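Local coordinates for protein SidF, inhibitor of growth family, member 3 (Legionella pneumophila subsp. pneumophila, PDB 4FYE) that probably hydrolyses a phosphate from phosphoinositide lipids, acting as a phosphatidylinositol phosphate phosphatase, at residues G67-I72 with G731-V736; H61-T66 with K126-S131; T119-K124 with L142-K147. The protein carries 1 engineered substitution. All blocks are in the same frame, centred on the assembly; numbering follows the deposited sequence.

Overall arrangement
All three contacts lie on the same side of the chain's centre and deal with the loops and helices between residues 61 and 147, together with the C-terminal helix 733-741. Contact 1 is the hub: its centre is about 11 Å from that of contact 2 and about 12 Å from that of contact 3, while the centres of contacts 2 and 3 stand about 17 Å apart. Contacts 1 and 2 are stitched together by polar links, Q68 OE1 with L129 N at 2.8 Å and P69 O with A127 N at 2.9 Å. Contacts 1 and 3 meet through apolar packing, with L145 of helix 136-163 lying against V71 and K735.

Contact 1: G67-I72 with G731-V736; sequences GQPDVI and GLFGKV
P69 and F733 carry this buried contact, with V736 as the third partner, where the approach to helix 71-92 meets the beginning of the last helix, 733-741. The proline sits on the phenyl ring almost as a lid: its CG stands 3.6 Å from the centroid of the F733 ring and only 8° off the ring normal, a CH-pi interaction over the face. CB of P69, which points toward the partner, adds a second touch, 3.7 Å from F733 CE1, and the two rings cross obliquely. Proline suits this place because its closed, compact ring holds its CH groups against the aromatic face. F733 comes to it indirectly. The first bond of its side chain runs past the other segment, and a chi1 of -93°, well off a staggered value, brings the end of the ring nearer.

At the ring edge, near its plane, O of G67 approaches F733 CE2 to 3.3 Å. G67 has positive phi (71°), a conformation that glycine adopts easily. V736, about one helical turn beyond F733, extends the apolar patch, its CG2 lying 4.4 Å from P69 CB; a branched aliphatic group fits beside the proline without any polar atom to satisfy.

Backbone hydrogen bonds tie P69 to A127 and V71 to A125, so the loop carrying the proline is pinned to 125-127. V71 itself packs on F141 and L145 of helix 136-163. Directly after P69, D70 takes the N-cap position, its OD1 accepting a weak hydrogen bond from Q73 N. The whole is a proline-aromatic CH-pi contact just ahead of an N-capped helix start, bringing together segments 659 residues apart in the chain.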
# COMPACT_ATOMS: atom_id res chain seq x y z
N GLY A 67 -2.40 -21.51 -2.09
CA GLY A 67 -3.12 -20.26 -2.37
C GLY A 67 -4.57 -20.55 -2.80
O GLY A 67 -5.22 -19.75 -3.48
N GLN A 68 -5.10 -21.68 -2.36
CA GLN A 68 -6.39 -22.10 -2.81
C GLN A 68 -7.35 -22.07 -1.63
O GLN A 68 -7.02 -22.58 -0.59
CB GLN A 68 -6.19 -23.50 -3.38
CG GLN A 68 -7.05 -23.77 -4.58
CD GLN A 68 -6.63 -23.05 -5.85
OE1 GLN A 68 -7.42 -22.43 -6.48
NE2 GLN A 68 -5.44 -23.22 -6.26
N PRO A 69 -8.56 -21.45 -1.75
CA PRO A 69 -9.39 -21.41 -0.47
C PRO A 69 -9.88 -22.75 -0.08
O PRO A 69 -10.29 -23.56 -0.93
CB PRO A 69 -10.62 -20.63 -0.84
CG PRO A 69 -10.27 -19.96 -2.12
CD PRO A 69 -9.21 -20.73 -2.83
N ASP A 70 -9.88 -22.99 1.22
CA ASP A 70 -10.41 -24.22 1.73
C ASP A 70 -11.34 -23.89 2.91
O ASP A 70 -10.86 -23.36 3.92
CB ASP A 70 -9.23 -25.07 2.20
CG ASP A 70 -9.69 -26.42 2.82
OD1 ASP A 70 -10.78 -26.46 3.45
OD2 ASP A 70 -8.96 -27.43 2.70
N VAL A 71 -12.65 -24.18 2.82
CA VAL A 71 -13.56 -23.65 3.88
C VAL A 71 -13.39 -24.26 5.28
O VAL A 71 -13.54 -23.59 6.30
CB VAL A 71 -15.05 -23.58 3.52
CG1 VAL A 71 -15.26 -22.62 2.38
CG2 VAL A 71 -15.61 -24.92 3.16
N ILE A 72 -13.02 -25.52 5.32
CA ILE A 72 -12.57 -26.07 6.62
C ILE A 72 -11.45 -25.28 7.32
O ILE A 72 -11.59 -24.93 8.50
CB ILE A 72 -12.20 -27.53 6.52
CG1 ILE A 72 -13.44 -28.26 6.00
CG2 ILE A 72 -11.84 -28.09 7.92
CD1 ILE A 72 -13.14 -29.74 5.71
N GLY A 731 -12.23 -14.48 -7.94
CA GLY A 731 -12.73 -13.73 -6.79
C GLY A 731 -13.22 -14.57 -5.63
O GLY A 731 -13.68 -14.03 -4.64
N LEU A 732 -13.14 -15.90 -5.69
CA LEU A 732 -13.71 -16.72 -4.59
C LEU A 732 -13.17 -16.47 -3.17
O LEU A 732 -13.84 -16.80 -2.16
CB LEU A 732 -13.65 -18.22 -4.92
CG LEU A 732 -14.74 -18.64 -5.91
CD1 LEU A 732 -14.64 -20.14 -6.16
CD2 LEU A 732 -16.11 -18.25 -5.37
N PHE A 733 -11.94 -15.98 -3.06
CA PHE A 733 -11.47 -15.48 -1.78
C PHE A 733 -12.38 -14.41 -1.19
O PHE A 733 -12.43 -14.27 0.04
CB PHE A 733 -9.96 -15.08 -1.77
CG PHE A 733 -9.04 -16.21 -1.33
CD1 PHE A 733 -9.24 -16.84 -0.12
CD2 PHE A 733 -7.98 -16.63 -2.13
CE1 PHE A 733 -8.42 -17.88 0.32
CE2 PHE A 733 -7.14 -17.67 -1.70
CZ PHE A 733 -7.36 -18.30 -0.47
N GLY A 734 -13.14 -13.69 -2.04
CA GLY A 734 -14.12 -12.70 -1.53
C GLY A 734 -15.20 -13.28 -0.64
O GLY A 734 -15.55 -12.69 0.39
N LYS A 735 -15.69 -14.46 -0.98
CA LYS A 735 -16.73 -15.16 -0.20
C LYS A 735 -16.20 -15.64 1.13
O LYS A 735 -16.93 -15.68 2.08
CB LYS A 735 -17.27 -16.40 -0.96
CG LYS A 735 -17.62 -16.21 -2.42
CD LYS A 735 -18.85 -15.31 -2.58
CE LYS A 735 -18.86 -14.73 -4.01
NZ LYS A 735 -19.78 -13.54 -4.14
N VAL A 736 -14.94 -16.00 1.21
CA VAL A 736 -14.40 -16.30 2.50
C VAL A 736 -14.27 -15.01 3.32
O VAL A 736 -14.57 -15.00 4.52
CB VAL A 736 -13.02 -16.93 2.35
CG1 VAL A 736 -12.36 -17.00 3.71
CG2 VAL A 736 -13.18 -18.33 1.83

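Contact 2: H61-T66 with K126-S131; sequences HGRPVT and KADLFS
The F130 ring has CB of L129 over the centre of one face, 3.8 Å above the plane, while CG of P64 comes obliquely to within 3.6 Å of F130 CE2. At the edge of the R63 guanidinium, near its plane, lie D128 OD1 and S131 N; D128 OD2 and F130 O approach it obliquely.

R63 grips with a single nitrogen. NH1 forms a salt bridge with D128 OD2 at 3.0 Å, and the N-H to acceptor angle of 130° marks the bond as bent. OD2 uses its syn lone pair yet lies out of the guanidinium plane, and since the two flat groups are 79° apart the pair is far from a side-by-side, two-pronged bridge. The same NH1 gives a weak hydrogen bond to F130 O, so one nitrogen binds both a side chain and the backbone two residues on. Arginine suits this site because its chain is long: CG is anti to the backbone N, chi2 is extended, and a bend at chi3 turns the head toward the loop.

An Asx turn at D128 shapes this part of the loop. OD1 of D128, met from above the carboxylate plane, accepts a bond from F130 N at 3.0 Å that is much straighter, 163°. Each carboxylate oxygen thus has its own task, and the turn that fixes D128 also places F130 O within range of R63. Beside this polar cluster the rigid P64 ring crosses F130 at about a right angle, shielding apolar carbon with apolar carbon. R698 on helix 692-699 touches the side chains of both R63 and F130.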
# COMPACT_ATOMS: atom_id res chain seq x y z
N HIS A 61 -0.89 -30.75 -13.60
CA HIS A 61 -1.19 -29.87 -14.72
C HIS A 61 -0.48 -28.57 -14.64
O HIS A 61 -0.62 -27.73 -15.52
CB HIS A 61 -2.68 -29.68 -14.84
CG HIS A 61 -3.40 -30.93 -15.28
ND1 HIS A 61 -4.05 -31.75 -14.41
CD2 HIS A 61 -3.54 -31.50 -16.55
CE1 HIS A 61 -4.57 -32.80 -15.10
NE2 HIS A 61 -4.25 -32.64 -16.40
N GLY A 62 0.34 -28.37 -13.60
CA GLY A 62 1.01 -27.08 -13.50
C GLY A 62 0.01 -26.05 -12.97
O GLY A 62 0.28 -24.88 -12.96
N ARG A 63 -1.15 -26.47 -12.50
CA ARG A 63 -2.09 -25.54 -11.84
C ARG A 63 -1.71 -25.55 -10.33
O ARG A 63 -1.27 -26.56 -9.78
CB ARG A 63 -3.57 -25.90 -12.17
CG ARG A 63 -4.66 -25.19 -11.31
CD ARG A 63 -6.12 -25.54 -11.71
NE ARG A 63 -6.21 -25.57 -13.18
CZ ARG A 63 -7.03 -24.83 -13.90
NH1 ARG A 63 -7.94 -24.02 -13.35
NH2 ARG A 63 -6.97 -24.93 -15.20
N PRO A 64 -1.76 -24.38 -9.68
CA PRO A 64 -1.38 -24.25 -8.26
C PRO A 64 -2.29 -24.94 -7.25
O PRO A 64 -3.49 -24.82 -7.33
CB PRO A 64 -1.55 -22.72 -7.97
CG PRO A 64 -1.56 -22.04 -9.30
CD PRO A 64 -1.87 -23.08 -10.37
N VAL A 65 -1.70 -25.48 -6.21
CA VAL A 65 -2.48 -26.15 -5.21
C VAL A 65 -2.34 -25.37 -3.92
O VAL A 65 -3.11 -25.55 -2.97
CB VAL A 65 -1.93 -27.60 -5.15
CG1 VAL A 65 -1.82 -28.14 -3.73
CG2 VAL A 65 -2.71 -28.48 -6.16
N THR A 66 -1.37 -24.46 -3.88
CA THR A 66 -1.26 -23.55 -2.78
C THR A 66 -2.07 -22.30 -3.11
O THR A 66 -2.41 -22.02 -4.30
CB THR A 66 0.20 -23.15 -2.57
OG1 THR A 66 0.78 -22.73 -3.81
CG2 THR A 66 1.05 -24.36 -2.06
N LYS A 126 -12.81 -27.40 -1.15
CA LYS A 126 -11.74 -26.56 -1.73
C LYS A 126 -12.23 -25.86 -2.96
O LYS A 126 -12.99 -26.43 -3.73
CB LYS A 126 -10.45 -27.36 -2.05
CG LYS A 126 -9.89 -28.17 -0.87
CD LYS A 126 -8.49 -28.72 -1.20
CE LYS A 126 -8.42 -30.21 -0.91
NZ LYS A 126 -7.32 -30.95 -1.63
N ALA A 127 -11.81 -24.62 -3.15
CA ALA A 127 -12.20 -23.89 -4.34
C ALA A 127 -11.07 -24.02 -5.33
O ALA A 127 -9.97 -24.35 -4.95
CB ALA A 127 -12.45 -22.43 -4.02
N ASP A 128 -11.36 -23.77 -6.60
CA ASP A 128 -10.35 -23.52 -7.59
C ASP A 128 -10.56 -22.10 -8.12
O ASP A 128 -11.62 -21.79 -8.73
CB ASP A 128 -10.41 -24.53 -8.71
CG ASP A 128 -9.37 -24.23 -9.84
OD1 ASP A 128 -8.40 -23.42 -9.64
OD2 ASP A 128 -9.53 -24.81 -10.96
N LEU A 129 -9.60 -21.25 -7.84
CA LEU A 129 -9.62 -19.83 -8.19
C LEU A 129 -9.41 -19.60 -9.68
O LEU A 129 -9.72 -18.49 -10.16
CB LEU A 129 -8.47 -19.09 -7.53
CG LEU A 129 -8.59 -18.70 -6.04
CD1 LEU A 129 -7.46 -17.76 -5.68
CD2 LEU A 129 -9.91 -18.08 -5.64
N PHE A 130 -8.95 -20.61 -10.43
CA PHE A 130 -8.47 -20.28 -11.76
C PHE A 130 -9.31 -20.95 -12.77
O PHE A 130 -8.91 -21.20 -13.84
CB PHE A 130 -7.03 -20.70 -11.92
CG PHE A 130 -6.17 -20.10 -10.88
CD1 PHE A 130 -6.10 -18.68 -10.75
CD2 PHE A 130 -5.47 -20.91 -9.96
CE1 PHE A 130 -5.34 -18.10 -9.75
CE2 PHE A 130 -4.72 -20.32 -8.96
CZ PHE A 130 -4.64 -18.90 -8.87
N SER A 131 -10.53 -21.13 -12.38
CA SER A 131 -11.51 -21.79 -13.13
C SER A 131 -12.80 -21.00 -12.92
O SER A 131 -12.92 -20.19 -11.95
CB SER A 131 -11.73 -23.10 -12.32
OG SER A 131 -12.23 -23.96 -13.21

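Contact 3: T119-K124 with L142-K147; sequences TIPSDK and LEQLAK
Helix 98-119 gives way at I120, the first residue to leave helical angles, and the chain then runs past helix 136-163 with the CA atoms of I120 and Q144 6.4 Å apart. No hydrogen bond crosses between the segments, so the fit is one of shape.

Q144 is its centre. CG is anti to the carbonyl carbon, and a bend at chi2 (-46°) folds the chain. OE1 is set among apolar carbons: I120 CG2, anti to its backbone N, and I120 CD1 face it at 3.6 and 3.4 Å, P121 CD at 3.8 Å. I120 and Q144 slide past each other in opposite directions. On the other branch NE2 lies 3.7 Å from K124 CD, and nearer the backbone CG lies 3.6 Å from K124 O. Glutamine suits the place: CB and CG pack on I120 and the K124 backbone while the flat amide fits between I120, P121 and K124.

The loop doubles back in a type I beta turn, residues 121 to 124, closed by K124 N donating to P121 O at 3.1 Å. From the end of this turn the K124 side chain crosses Q144 obliquely, and its NZ heads on to D140 in a long, weak ion pair. One turn along the helix from Q144, CB of K147 packs 4.1 Å from I120 CD1. L142 and L145 point away from the loop and meet K735 of helix 733-741.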
# COMPACT_ATOMS: atom_id res chain seq x y z
N THR A 119 -19.47 -32.78 8.59
CA THR A 119 -20.54 -32.38 7.62
C THR A 119 -20.04 -31.86 6.28
O THR A 119 -20.79 -31.84 5.28
CB THR A 119 -21.48 -31.29 8.17
OG1 THR A 119 -22.15 -31.80 9.32
CG2 THR A 119 -22.57 -30.90 7.15
N ILE A 120 -18.80 -31.38 6.27
CA ILE A 120 -18.21 -30.87 5.05
C ILE A 120 -17.22 -31.91 4.53
O ILE A 120 -16.17 -32.14 5.17
CB ILE A 120 -17.51 -29.51 5.26
CG1 ILE A 120 -18.40 -28.52 6.05
CG2 ILE A 120 -17.14 -28.91 3.92
CD1 ILE A 120 -19.83 -28.38 5.54
N PRO A 121 -17.55 -32.56 3.38
CA PRO A 121 -16.54 -33.48 2.79
C PRO A 121 -15.37 -32.71 2.27
O PRO A 121 -15.55 -31.65 1.69
CB PRO A 121 -17.30 -34.20 1.65
CG PRO A 121 -18.56 -33.37 1.42
CD PRO A 121 -18.88 -32.69 2.73
N SER A 122 -14.18 -33.24 2.52
CA SER A 122 -12.90 -32.63 2.23
C SER A 122 -12.74 -32.14 0.81
O SER A 122 -12.19 -31.07 0.59
CB SER A 122 -11.82 -33.64 2.54
OG SER A 122 -11.42 -33.41 3.87
N ASP A 123 -13.26 -32.91 -0.12
CA ASP A 123 -13.04 -32.63 -1.51
C ASP A 123 -14.08 -31.69 -2.08
O ASP A 123 -13.87 -31.15 -3.16
CB ASP A 123 -12.95 -33.92 -2.33
CG ASP A 123 -11.51 -34.47 -2.37
OD1 ASP A 123 -10.54 -33.66 -2.39
OD2 ASP A 123 -11.36 -35.71 -2.38
N LYS A 124 -15.17 -31.42 -1.36
CA LYS A 124 -15.99 -30.32 -1.82
C LYS A 124 -15.58 -29.05 -1.09
O LYS A 124 -16.10 -27.98 -1.36
CB LYS A 124 -17.46 -30.59 -1.69
CG LYS A 124 -18.03 -31.82 -2.39
CD LYS A 124 -19.52 -31.89 -2.01
CE LYS A 124 -20.25 -33.13 -2.50
NZ LYS A 124 -20.16 -33.23 -3.99
N LEU A 142 -19.11 -23.45 -3.07
CA LEU A 142 -20.10 -22.43 -2.59
C LEU A 142 -21.14 -23.01 -1.66
O LEU A 142 -21.47 -22.36 -0.63
CB LEU A 142 -20.81 -21.65 -3.70
CG LEU A 142 -19.75 -20.74 -4.30
CD1 LEU A 142 -20.06 -20.30 -5.73
CD2 LEU A 142 -19.57 -19.55 -3.43
N GLU A 143 -21.61 -24.24 -1.94
CA GLU A 143 -22.64 -24.78 -1.07
C GLU A 143 -22.06 -25.09 0.26
O GLU A 143 -22.76 -25.00 1.23
CB GLU A 143 -23.27 -26.06 -1.57
CG GLU A 143 -24.28 -25.82 -2.67
CD GLU A 143 -24.86 -27.11 -3.24
OE1 GLU A 143 -25.14 -28.06 -2.45
OE2 GLU A 143 -25.05 -27.15 -4.49
N GLN A 144 -20.81 -25.52 0.31
CA GLN A 144 -20.25 -25.93 1.56
C GLN A 144 -20.04 -24.65 2.37
O GLN A 144 -20.42 -24.54 3.54
CB GLN A 144 -18.94 -26.69 1.34
CG GLN A 144 -19.09 -27.99 0.57
CD GLN A 144 -20.22 -28.87 1.04
OE1 GLN A 144 -20.35 -29.23 2.25
NE2 GLN A 144 -21.07 -29.21 0.09
N LEU A 145 -19.52 -23.66 1.68
CA LEU A 145 -19.30 -22.42 2.27
C LEU A 145 -20.53 -21.83 2.91
O LEU A 145 -20.40 -21.33 4.00
CB LEU A 145 -18.67 -21.48 1.25
CG LEU A 145 -18.09 -20.16 1.72
CD1 LEU A 145 -16.94 -19.66 0.85
CD2 LEU A 145 -19.27 -19.19 1.67
N ALA A 146 -21.70 -21.87 2.26
CA ALA A 146 -22.91 -21.29 2.88
C ALA A 146 -23.29 -22.12 4.14
O ALA A 146 -23.68 -21.58 5.18
CB ALA A 146 -24.10 -21.27 1.89
N LYS A 147 -23.18 -23.42 4.03
CA LYS A 147 -23.34 -24.28 5.18
C LYS A 147 -22.48 -23.78 6.35
O LYS A 147 -22.93 -23.58 7.45
CB LYS A 147 -22.88 -25.69 4.80
CG LYS A 147 -23.95 -26.80 4.72
CD LYS A 147 -24.57 -26.97 3.35
CE LYS A 147 -24.42 -28.40 2.82
NZ LYS A 147 -25.38 -29.50 3.23